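Hypothetical glycoside hydrolase (Parabacteroides distasonis, PDB 3TAW) is a putative glycoside hydrolase of undetermined function, probably with the five-bladed beta-propeller fold of its clan. Local coordinates at residues A[32-37]-A[43-48]; A[56-61]-A[129-134]; A[83-88]-A[95-100]. All blocks are in the same frame, centred on the assembly; numbering follows the deposited sequence.

Contact 1: A[32-37]-A[43-48]; sequences TKFYCP and VAWEES
Phe34 and Val43 hold the two strands together through a pair of backbone hydrogen bonds, Phe34 N to Val43 O at 3.0 Å and Val43 N to Phe34 O at 2.8 Å, the two-bond ring of an antiparallel hydrogen-bonded pair. On the side of this pair that carries their side chains, Trp45 comes across the Phe34 ring at about a right angle. Its CD1 lies 3.7 Å from CD1 of Phe34, and its CB also rests on that corner of the phenyl ring; with the planes at 76°, the two rings meet obliquely. The CG of Trp45 sits between its backbone N and carbonyl carbon (chi1 65°), which brings the indole alongside Thr32, where CG2 of the threonine packs 3.7 Å from NE1. Thr32 OG1 donates to Glu46 OE2 at 2.7 Å, using the carboxylate lone pair that faces away from OE1. A weak bond from Trp45 N to Thr32 O adds a second tie at this end, and the same carbonyl receives a CA-H...O contact from Ala44. The aliphatic part of Lys33 folds back over the Ala44 backbone, its CE 3.7 Å from Ala44 N, while Cys36 CB touches Val43 CG2.

The second shell fixes the polar ends: Trp45 NE1 donates to Thr98 O, and Glu46 OE1 is shared by Arg96 and the Tyr66 hydroxyl. Both oxygens of the buried carboxylate are thus engaged, and it probably stays ionised. The arrangement is that of a short beta hairpin, strands 33-36 and 41-44, whose second arm leaves through a type I turn from Ala44 to Glu47 and places Trp45 against Tyr66, Ala68 and Arg82 of the four-stranded sheet that follows, with Phe34 of the first arm also on Arg82.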
loop_
_atom_site.group_PDB
_atom_site.type_symbol
_atom_site.label_atom_id
_atom_site.label_comp_id
_atom_site.label_asym_id
_atom_site.label_seq_id
_atom_site.Cartn_x
_atom_site.Cartn_y
_atom_site.Cartn_z
ATOM N N THR A 32 -21.614 -6.655 -8.367
ATOM C CA THR A 32 -21.666 -5.537 -9.290
ATOM C C THR A 32 -21.029 -5.814 -10.641
ATOM O O THR A 32 -19.933 -6.371 -10.707
ATOM C CB THR A 32 -20.896 -4.359 -8.673
ATOM O OG1 THR A 32 -21.159 -4.323 -7.250
ATOM C CG2 THR A 32 -21.309 -3.076 -9.327
ATOM N N LYS A 33 -21.690 -5.389 -11.723
ATOM C CA LYS A 33 -21.124 -5.576 -13.052
ATOM C C LYS A 33 -20.625 -4.266 -13.645
ATOM O O LYS A 33 -21.207 -3.185 -13.399
ATOM C CB LYS A 33 -22.172 -6.129 -14.007
ATOM C CG LYS A 33 -22.894 -7.383 -13.543
ATOM C CD LYS A 33 -21.993 -8.580 -13.450
ATOM C CE LYS A 33 -21.571 -9.134 -14.827
ATOM N NZ LYS A 33 -22.652 -9.883 -15.554
ATOM N N PHE A 34 -19.587 -4.357 -14.461
ATOM C CA PHE A 34 -19.208 -3.265 -15.325
ATOM C C PHE A 34 -18.675 -3.794 -16.633
ATOM O O PHE A 34 -18.241 -4.950 -16.718
ATOM C CB PHE A 34 -18.211 -2.298 -14.669
ATOM C CG PHE A 34 -16.759 -2.514 -15.050
ATOM C CD1 PHE A 34 -16.105 -3.692 -14.743
ATOM C CD2 PHE A 34 -16.054 -1.513 -15.702
ATOM C CE1 PHE A 34 -14.760 -3.879 -15.104
ATOM C CE2 PHE A 34 -14.702 -1.674 -16.045
ATOM C CZ PHE A 34 -14.060 -2.860 -15.742
ATOM N N TYR A 35 -18.704 -2.934 -17.640
ATOM C CA TYR A 35 -18.220 -3.320 -18.959
ATOM C C TYR A 35 -16.726 -3.095 -19.056
ATOM O O TYR A 35 -16.240 -1.942 -19.096
ATOM C CB TYR A 35 -18.936 -2.584 -20.076
ATOM C CG TYR A 35 -18.564 -3.180 -21.411
ATOM C CD1 TYR A 35 -19.153 -4.355 -21.849
ATOM C CD2 TYR A 35 -17.606 -2.584 -22.227
ATOM C CE1 TYR A 35 -18.813 -4.898 -23.054
ATOM C CE2 TYR A 35 -17.251 -3.140 -23.455
ATOM C CZ TYR A 35 -17.856 -4.310 -23.849
ATOM O OH TYR A 35 -17.547 -4.900 -25.063
ATOM N N CYS A 36 -16.003 -4.218 -19.070
ATOM C CA CYS A 36 -14.546 -4.216 -19.076
ATOM C C CYS A 36 -13.978 -4.010 -20.473
ATOM O O CYS A 36 -14.275 -4.794 -21.390
ATOM C CB CYS A 36 -14.045 -5.545 -18.549
ATOM S SG CYS A 36 -12.226 -5.704 -18.636
ATOM N N PRO A 37 -13.156 -2.965 -20.664
ATOM C CA PRO A 37 -12.600 -2.703 -21.988
ATOM C C PRO A 37 -11.465 -3.647 -22.368
ATOM O O PRO A 37 -11.096 -3.688 -23.539
ATOM C CB PRO A 37 -12.073 -1.267 -21.865
ATOM C CG PRO A 37 -11.725 -1.126 -20.466
ATOM C CD PRO A 37 -12.704 -1.964 -19.673
ATOM N N VAL A 43 -18.350 -7.734 -16.672
ATOM C CA VAL A 43 -17.639 -8.542 -15.698
ATOM C C VAL A 43 -18.076 -8.189 -14.277
ATOM O O VAL A 43 -18.316 -7.012 -13.963
ATOM C CB VAL A 43 -16.113 -8.252 -15.873
ATOM C CG1 VAL A 43 -15.303 -8.730 -14.688
ATOM C CG2 VAL A 43 -15.614 -8.812 -17.216
ATOM N N ALA A 44 -18.169 -9.206 -13.422
ATOM C CA ALA A 44 -18.423 -8.992 -11.988
ATOM C C ALA A 44 -17.081 -8.703 -11.295
ATOM O O ALA A 44 -16.385 -9.609 -10.793
ATOM C CB ALA A 44 -19.137 -10.177 -11.371
ATOM N N TRP A 45 -16.738 -7.426 -11.303
ATOM C CA TRP A 45 -15.386 -6.968 -11.036
ATOM C C TRP A 45 -14.984 -6.999 -9.568
ATOM O O TRP A 45 -13.805 -6.854 -9.265
ATOM C CB TRP A 45 -15.202 -5.554 -11.600
ATOM C CG TRP A 45 -16.039 -4.508 -10.961
ATOM C CD1 TRP A 45 -17.318 -4.139 -11.304
ATOM C CD2 TRP A 45 -15.642 -3.627 -9.906
ATOM N NE1 TRP A 45 -17.748 -3.119 -10.500
ATOM C CE2 TRP A 45 -16.742 -2.782 -9.627
ATOM C CE3 TRP A 45 -14.468 -3.481 -9.155
ATOM C CZ2 TRP A 45 -16.699 -1.791 -8.638
ATOM C CZ3 TRP A 45 -14.423 -2.500 -8.183
ATOM C CH2 TRP A 45 -15.528 -1.670 -7.921
ATOM N N GLU A 46 -15.943 -7.189 -8.664
ATOM C CA GLU A 46 -15.640 -7.216 -7.231
ATOM C C GLU A 46 -16.318 -8.378 -6.526
ATOM O O GLU A 46 -16.542 -8.363 -5.308
ATOM C CB GLU A 46 -15.987 -5.875 -6.577
ATOM C CG GLU A 46 -17.402 -5.389 -6.775
ATOM C CD GLU A 46 -17.686 -4.084 -6.063
ATOM O OE1 GLU A 46 -16.781 -3.596 -5.333
ATOM O OE2 GLU A 46 -18.819 -3.559 -6.233
ATOM N N GLU A 47 -16.570 -9.435 -7.282
ATOM C CA GLU A 47 -17.346 -10.560 -6.784
ATOM C C GLU A 47 -16.601 -11.456 -5.811
ATOM O O GLU A 47 -17.216 -12.092 -4.968
ATOM C CB GLU A 47 -17.814 -11.374 -7.999
ATOM C CG GLU A 47 -18.582 -12.620 -7.707
ATOM C CD GLU A 47 -19.179 -13.181 -8.980
ATOM O OE1 GLU A 47 -18.392 -13.553 -9.872
ATOM O OE2 GLU A 47 -20.426 -13.193 -9.096
ATOM N N SER A 48 -15.283 -11.532 -5.922
ATOM C CA SER A 48 -14.533 -12.532 -5.148
ATOM C C SER A 48 -13.929 -12.008 -3.852
ATOM O O SER A 48 -14.134 -12.582 -2.780
ATOM C CB SER A 48 -13.436 -13.144 -6.011
ATOM O OG SER A 48 -12.855 -14.273 -5.348
#

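Contact 2: A[56-61]-A[129-134]; sequences TIYDGK and GTYVLL. With EDO (1,2-ethanediol), chain M; EDO (1,2-ethanediol), chain I.
The Tyr131 ring presents an edge to strand 56-58: Thr56 OG1 lies near its plane, 3.4 Å from CE1, and Ile57 O lies near the same plane beside the hydroxyl. The Tyr58 ring stands almost perpendicular to it, planes at 87°, in an oblique meeting that brings Tyr58 CD1 to 3.8 Å from Tyr131 CE2. Tyr131 OH reaches the edge of the Tyr58 ring, 3.3 Å from CD1, while one face of that ring carries CB of Asp59, offset toward the rim.

The polar link is a hydrogen bond from Tyr131 OH to Ile57 O, 2.6 Å long, in the carbonyl plane and on a lone pair, with a C=O...donor angle of 136°. Tyr131 has CG anti to its carbonyl carbon (chi1 -63°), and the ring projects from strand 131-134 to span a strand-axis separation of 10.1 Å. Thr56 CG2 packs 3.8 Å from Tyr131 CE1, and Thr56 OG1 also hydrogen-bonds O1 of a 1,2-ethanediol molecule, which is bonded to Leu327 O as well. Leu153 touches both Thr56 and Tyr131, filling in beside them.

The two strands belong to neighbouring sheets and share no backbone hydrogen bond here. Between these two segments the phenol is the link: its hydroxyl satisfies the Ile57 carbonyl of the outer strand, and its ring packs on Thr56 CG2 and Tyr58 CD1.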
loop_
_atom_site.group_PDB
_atom_site.type_symbol
_atom_site.label_atom_id
_atom_site.label_comp_id
_atom_site.label_asym_id
_atom_site.label_seq_id
_atom_site.Cartn_x
_atom_site.Cartn_y
_atom_site.Cartn_z
ATOM N N THR A 56 -7.149 8.168 0.711
ATOM C CA THR A 56 -6.761 9.556 0.646
ATOM C C THR A 56 -7.962 10.424 1.038
ATOM O O THR A 56 -9.010 9.911 1.432
ATOM C CB THR A 56 -6.125 9.935 -0.723
ATOM O OG1 THR A 56 -5.450 11.197 -0.616
ATOM C CG2 THR A 56 -7.170 9.965 -1.881
ATOM N N ILE A 57 -7.797 11.734 0.959
ATOM C CA ILE A 57 -8.878 12.693 1.250
ATOM C C ILE A 57 -9.057 13.510 -0.004
ATOM O O ILE A 57 -8.093 14.011 -0.564
ATOM C CB ILE A 57 -8.544 13.628 2.457
ATOM C CG1 ILE A 57 -8.425 12.775 3.730
ATOM C CG2 ILE A 57 -9.629 14.736 2.643
ATOM C CD1 ILE A 57 -7.928 13.512 4.931
ATOM N N TYR A 58 -10.312 13.633 -0.435
ATOM C CA TYR A 58 -10.672 14.412 -1.612
ATOM C C TYR A 58 -12.076 14.985 -1.396
ATOM O O TYR A 58 -12.976 14.262 -0.962
ATOM C CB TYR A 58 -10.665 13.514 -2.846
ATOM C CG TYR A 58 -11.161 14.210 -4.095
ATOM C CD1 TYR A 58 -10.492 15.308 -4.599
ATOM C CD2 TYR A 58 -12.304 13.782 -4.756
ATOM C CE1 TYR A 58 -10.920 15.953 -5.727
ATOM C CE2 TYR A 58 -12.746 14.425 -5.895
ATOM C CZ TYR A 58 -12.053 15.498 -6.375
ATOM O OH TYR A 58 -12.520 16.170 -7.485
ATOM N N ASP A 59 -12.247 16.265 -1.729
ATOM C CA ASP A 59 -13.543 16.933 -1.669
ATOM C C ASP A 59 -14.255 16.714 -0.340
ATOM O O ASP A 59 -15.442 16.378 -0.307
ATOM C CB ASP A 59 -14.437 16.499 -2.855
ATOM C CG ASP A 59 -15.522 17.514 -3.181
ATOM O OD1 ASP A 59 -15.539 18.602 -2.601
ATOM O OD2 ASP A 59 -16.357 17.227 -4.063
ATOM N N GLY A 60 -13.502 16.890 0.744
ATOM C CA GLY A 60 -14.046 16.837 2.099
ATOM C C GLY A 60 -14.296 15.451 2.683
ATOM O O GLY A 60 -14.746 15.358 3.822
ATOM N N LYS A 61 -14.023 14.389 1.919
ATOM C CA LYS A 61 -14.297 13.034 2.342
ATOM C C LYS A 61 -13.073 12.124 2.310
ATOM O O LYS A 61 -12.113 12.360 1.565
ATOM C CB LYS A 61 -15.357 12.387 1.452
ATOM C CG LYS A 61 -16.707 13.136 1.514
ATOM C CD LYS A 61 -17.782 12.445 0.722
ATOM C CE LYS A 61 -19.078 13.250 0.701
ATOM N NZ LYS A 61 -20.187 12.459 0.055
ATOM N N GLY A 129 -2.260 19.575 -5.269
ATOM C CA GLY A 129 -3.498 18.807 -5.399
ATOM C C GLY A 129 -3.481 17.677 -6.419
ATOM O O GLY A 129 -4.556 17.206 -6.848
ATOM N N THR A 130 -2.291 17.223 -6.802
ATOM C CA THR A 130 -2.164 16.070 -7.681
ATOM C C THR A 130 -2.045 14.762 -6.883
ATOM O O THR A 130 -1.184 14.645 -6.005
ATOM C CB THR A 130 -0.963 16.191 -8.616
ATOM O OG1 THR A 130 -1.076 17.404 -9.376
ATOM C CG2 THR A 130 -0.890 14.963 -9.551
ATOM N N TYR A 131 -2.963 13.834 -7.149
ATOM C CA TYR A 131 -2.936 12.518 -6.534
ATOM C C TYR A 131 -1.986 11.633 -7.321
ATOM O O TYR A 131 -2.093 11.508 -8.563
ATOM C CB TYR A 131 -4.333 11.904 -6.421
ATOM C CG TYR A 131 -5.230 12.714 -5.524
ATOM C CD1 TYR A 131 -5.200 12.527 -4.150
ATOM C CD2 TYR A 131 -6.061 13.722 -6.033
ATOM C CE1 TYR A 131 -5.980 13.272 -3.297
ATOM C CE2 TYR A 131 -6.867 14.478 -5.180
ATOM C CZ TYR A 131 -6.834 14.247 -3.810
ATOM O OH TYR A 131 -7.613 15.016 -2.946
ATOM N N VAL A 132 -1.070 10.999 -6.590
ATOM C CA VAL A 132 -0.043 10.159 -7.180
ATOM C C VAL A 132 -0.296 8.720 -6.696
ATOM O O VAL A 132 -0.221 8.444 -5.509
ATOM C CB VAL A 132 1.385 10.594 -6.786
ATOM C CG1 VAL A 132 2.435 9.669 -7.448
ATOM C CG2 VAL A 132 1.608 12.088 -7.176
ATOM N N LEU A 133 -0.624 7.853 -7.650
ATOM C CA LEU A 133 -0.985 6.471 -7.420
ATOM C C LEU A 133 0.172 5.585 -7.828
ATOM O O LEU A 133 0.635 5.645 -8.978
ATOM C CB LEU A 133 -2.232 6.146 -8.260
ATOM C CG LEU A 133 -2.717 4.705 -8.320
ATOM C CD1 LEU A 133 -3.092 4.162 -6.932
ATOM C CD2 LEU A 133 -3.917 4.598 -9.309
ATOM N N LEU A 134 0.662 4.799 -6.855
ATOM C CA LEU A 134 1.698 3.803 -7.060
ATOM C C LEU A 134 1.032 2.466 -6.888
ATOM O O LEU A 134 0.378 2.224 -5.869
ATOM C CB LEU A 134 2.817 3.946 -6.029
ATOM C CG LEU A 134 3.956 4.925 -6.369
ATOM C CD1 LEU A 134 4.929 4.329 -7.425
ATOM C CD2 LEU A 134 3.448 6.286 -6.779
HETATM C C1 EDO M . -20.623 8.959 2.210
HETATM O O1 EDO M . -19.731 9.719 1.415
HETATM C C2 EDO M . -22.031 9.441 1.895
HETATM O O2 EDO M . -22.130 10.842 2.195
HETATM C C1 EDO I . -2.931 9.818 1.811
HETATM O O1 EDO I . -3.133 11.116 1.215
HETATM C C2 EDO I . -1.591 9.739 2.562
HETATM O O2 EDO I . -1.401 8.486 3.267
#

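Contact 3: A[83-88]-A[95-100]; sequences LGYATS and ERDTKP. With EDO (1,2-ethanediol), chain M.
Strand 95-96 forms the outer edge of a four-stranded antiparallel sheet, paired in a beta hairpin with the end of strand 81-88. Thr87 and Glu95 make the hydrogen-bonded pair, with Thr87 N to Glu95 O at 2.9 Å and Glu95 N to Thr87 O at 2.8 Å. Ala86 and Arg96 form the next, non-hydrogen-bonded pair, where Ala86 CB rests against Arg96 CG at 3.8 Å. Asp97 N then donates to Tyr85 O over 2.9 Å, nearly straight at hydrogen (177°) and nearly in line with the carbonyl bond.

On the side opposite the Ala86-Arg96 pair, Asp97 lies alongside Tyr85, both side chains pointing the same way. The carboxylate OD2 comes 3.5 Å from Tyr85 CD1, its plane turned 26° from the ring. Lys154 unites the two, forming a salt bridge with OD2 and a cation-pi contact with the tyrosine, so its charge probably offsets that of the carboxylate. The Arg96 chain leads away from the hairpin beyond CG: its guanidinium bonds Lys28 O and the Tyr66 hydroxyl.

One water continues the link past the last direct bond, accepting from Tyr85 N and donating to Asp97 O; another bridges the side chains of the Thr87-Glu95 pair, donating to Glu95 OE1 and bonding Thr87 OG1. The Thr87 hydroxyl, turned between its backbone N and carbonyl carbon (chi1 69°), also hydrogen-bonds O1 of a 1,2-ethanediol at 2.8 Å. Past the hairpin the chain turns back, and Pro100 CB packs 3.3 Å from Leu83 O. Four antiparallel strands in sequential order, the short 95-96 outermost, are the arrangement of a beta-propeller blade, consistent with the five-bladed fold of this clan.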
loop_
_atom_site.group_PDB
_atom_site.type_symbol
_atom_site.label_atom_id
_atom_site.label_comp_id
_atom_site.label_asym_id
_atom_site.label_seq_id
_atom_site.Cartn_x
_atom_site.Cartn_y
_atom_site.Cartn_z
ATOM N N LEU A 83 -9.469 -1.308 -9.252
ATOM C CA LEU A 83 -9.637 -0.504 -8.071
ATOM C C LEU A 83 -11.014 0.128 -8.000
ATOM O O LEU A 83 -11.434 0.834 -8.921
ATOM C CB LEU A 83 -8.589 0.618 -8.035
ATOM C CG LEU A 83 -7.142 0.195 -8.213
ATOM C CD1 LEU A 83 -6.214 1.372 -8.034
ATOM C CD2 LEU A 83 -6.737 -1.015 -7.300
ATOM N N GLY A 84 -11.664 -0.098 -6.877
ATOM C CA GLY A 84 -12.939 0.521 -6.551
ATOM C C GLY A 84 -12.770 1.926 -6.036
ATOM O O GLY A 84 -11.646 2.404 -5.837
ATOM N N TYR A 85 -13.888 2.626 -5.874
ATOM C CA TYR A 85 -13.888 4.001 -5.386
ATOM C C TYR A 85 -15.010 4.116 -4.353
ATOM O O TYR A 85 -16.190 3.963 -4.677
ATOM C CB TYR A 85 -14.127 4.971 -6.543
ATOM C CG TYR A 85 -14.058 6.428 -6.177
ATOM C CD1 TYR A 85 -15.181 7.096 -5.689
ATOM C CD2 TYR A 85 -12.882 7.161 -6.335
ATOM C CE1 TYR A 85 -15.121 8.463 -5.363
ATOM C CE2 TYR A 85 -12.818 8.512 -5.999
ATOM C CZ TYR A 85 -13.931 9.154 -5.509
ATOM O OH TYR A 85 -13.881 10.508 -5.174
ATOM N N ALA A 86 -14.644 4.371 -3.105
ATOM C CA ALA A 86 -15.608 4.416 -2.012
ATOM C C ALA A 86 -15.351 5.656 -1.176
ATOM O O ALA A 86 -14.192 5.955 -0.859
ATOM C CB ALA A 86 -15.477 3.172 -1.153
ATOM N N THR A 87 -16.414 6.364 -0.795
ATOM C CA THR A 87 -16.268 7.582 -0.003
ATOM C C THR A 87 -16.928 7.453 1.374
ATOM O O THR A 87 -17.898 6.705 1.557
ATOM C CB THR A 87 -16.879 8.813 -0.680
ATOM O OG1 THR A 87 -18.306 8.689 -0.706
ATOM C CG2 THR A 87 -16.353 8.989 -2.100
ATOM N N SER A 88 -16.425 8.230 2.332
ATOM C CA SER A 88 -16.983 8.190 3.686
ATOM C C SER A 88 -16.782 9.517 4.389
ATOM O O SER A 88 -15.796 10.215 4.124
ATOM C CB SER A 88 -16.290 7.093 4.519
ATOM O OG SER A 88 -16.831 7.053 5.824
ATOM N N GLU A 95 -19.763 4.702 0.826
ATOM C CA GLU A 95 -20.613 4.720 -0.361
ATOM C C GLU A 95 -19.732 4.369 -1.563
ATOM O O GLU A 95 -18.738 5.066 -1.847
ATOM C CB GLU A 95 -21.202 6.097 -0.512
ATOM C CG GLU A 95 -22.111 6.259 -1.710
ATOM C CD GLU A 95 -22.866 7.577 -1.647
ATOM O OE1 GLU A 95 -22.251 8.623 -1.944
ATOM O OE2 GLU A 95 -24.061 7.536 -1.288
ATOM N N ARG A 96 -20.073 3.278 -2.240
ATOM C CA ARG A 96 -19.191 2.695 -3.274
ATOM C C ARG A 96 -19.728 2.924 -4.670
ATOM O O ARG A 96 -20.920 2.733 -4.917
ATOM C CB ARG A 96 -19.030 1.190 -3.034
ATOM C CG ARG A 96 -18.429 0.853 -1.693
ATOM C CD ARG A 96 -18.789 -0.557 -1.253
ATOM N NE ARG A 96 -18.242 -1.607 -2.115
ATOM C CZ ARG A 96 -18.238 -2.896 -1.793
ATOM N NH1 ARG A 96 -18.778 -3.315 -0.653
ATOM N NH2 ARG A 96 -17.676 -3.771 -2.623
ATOM N N ASP A 97 -18.843 3.307 -5.579
ATOM C CA ASP A 97 -19.164 3.367 -6.985
ATOM C C ASP A 97 -19.404 1.965 -7.553
ATOM O O ASP A 97 -18.739 0.992 -7.179
ATOM C CB ASP A 97 -18.038 4.043 -7.773
ATOM C CG ASP A 97 -18.080 5.566 -7.696
ATOM O OD1 ASP A 97 -18.951 6.138 -6.980
ATOM O OD2 ASP A 97 -17.235 6.174 -8.381
ATOM N N THR A 98 -20.301 1.899 -8.529
ATOM C CA THR A 98 -20.574 0.647 -9.209
ATOM C C THR A 98 -19.562 0.354 -10.298
ATOM O O THR A 98 -19.459 -0.776 -10.723
ATOM C CB THR A 98 -21.999 0.633 -9.816
ATOM O OG1 THR A 98 -22.170 1.751 -10.703
ATOM C CG2 THR A 98 -23.017 0.687 -8.722
ATOM N N LYS A 99 -18.890 1.386 -10.804
ATOM C CA LYS A 99 -17.828 1.230 -11.790
ATOM C C LYS A 99 -16.469 1.396 -11.103
ATOM O O LYS A 99 -16.284 2.346 -10.371
ATOM C CB LYS A 99 -17.965 2.302 -12.875
ATOM C CG LYS A 99 -17.222 2.012 -14.132
ATOM C CD LYS A 99 -17.323 3.167 -15.127
ATOM C CE LYS A 99 -16.353 4.274 -14.790
ATOM N NZ LYS A 99 -14.968 3.741 -14.922
ATOM N N PRO A 100 -15.514 0.489 -11.369
ATOM C CA PRO A 100 -14.168 0.733 -10.853
ATOM C C PRO A 100 -13.571 2.037 -11.416
ATOM O O PRO A 100 -13.869 2.439 -12.556
ATOM C CB PRO A 100 -13.375 -0.499 -11.297
ATOM C CG PRO A 100 -14.112 -0.969 -12.556
ATOM C CD PRO A 100 -15.569 -0.653 -12.310
HETATM C C1 EDO M . -20.623 8.959 2.210
HETATM O O1 EDO M . -19.731 9.719 1.415
HETATM C C2 EDO M . -22.031 9.441 1.895
HETATM O O2 EDO M . -22.130 10.842 2.195
HETATM O O HOH W 1 -16.252 1.029 -5.742
HETATM O O HOH W 2 -19.698 8.795 -3.009
#

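Overall arrangement
From the N terminus, contact 1 closes first, a short hairpin loop between strands 33-36 and 41-44. The chain then enters the four-stranded sheet of strands 49-58, 61-69, 81-88 and 95-96. Contact 2 opens on its first strand and closes only at 129-134, in the next four-stranded sheet; contact 3, the hairpin joining the last two strands of the first sheet, nests inside that long loop. Contact 1 is in series with both others. It leans on contact 3, where Phe34 packs on Pro100, but stays about 13 Å from contact 2 between nearest atoms. Contacts 2 and 3 meet through Tyr58 and Tyr85 and share a 1,2-ethanediol between Lys61 and Thr87.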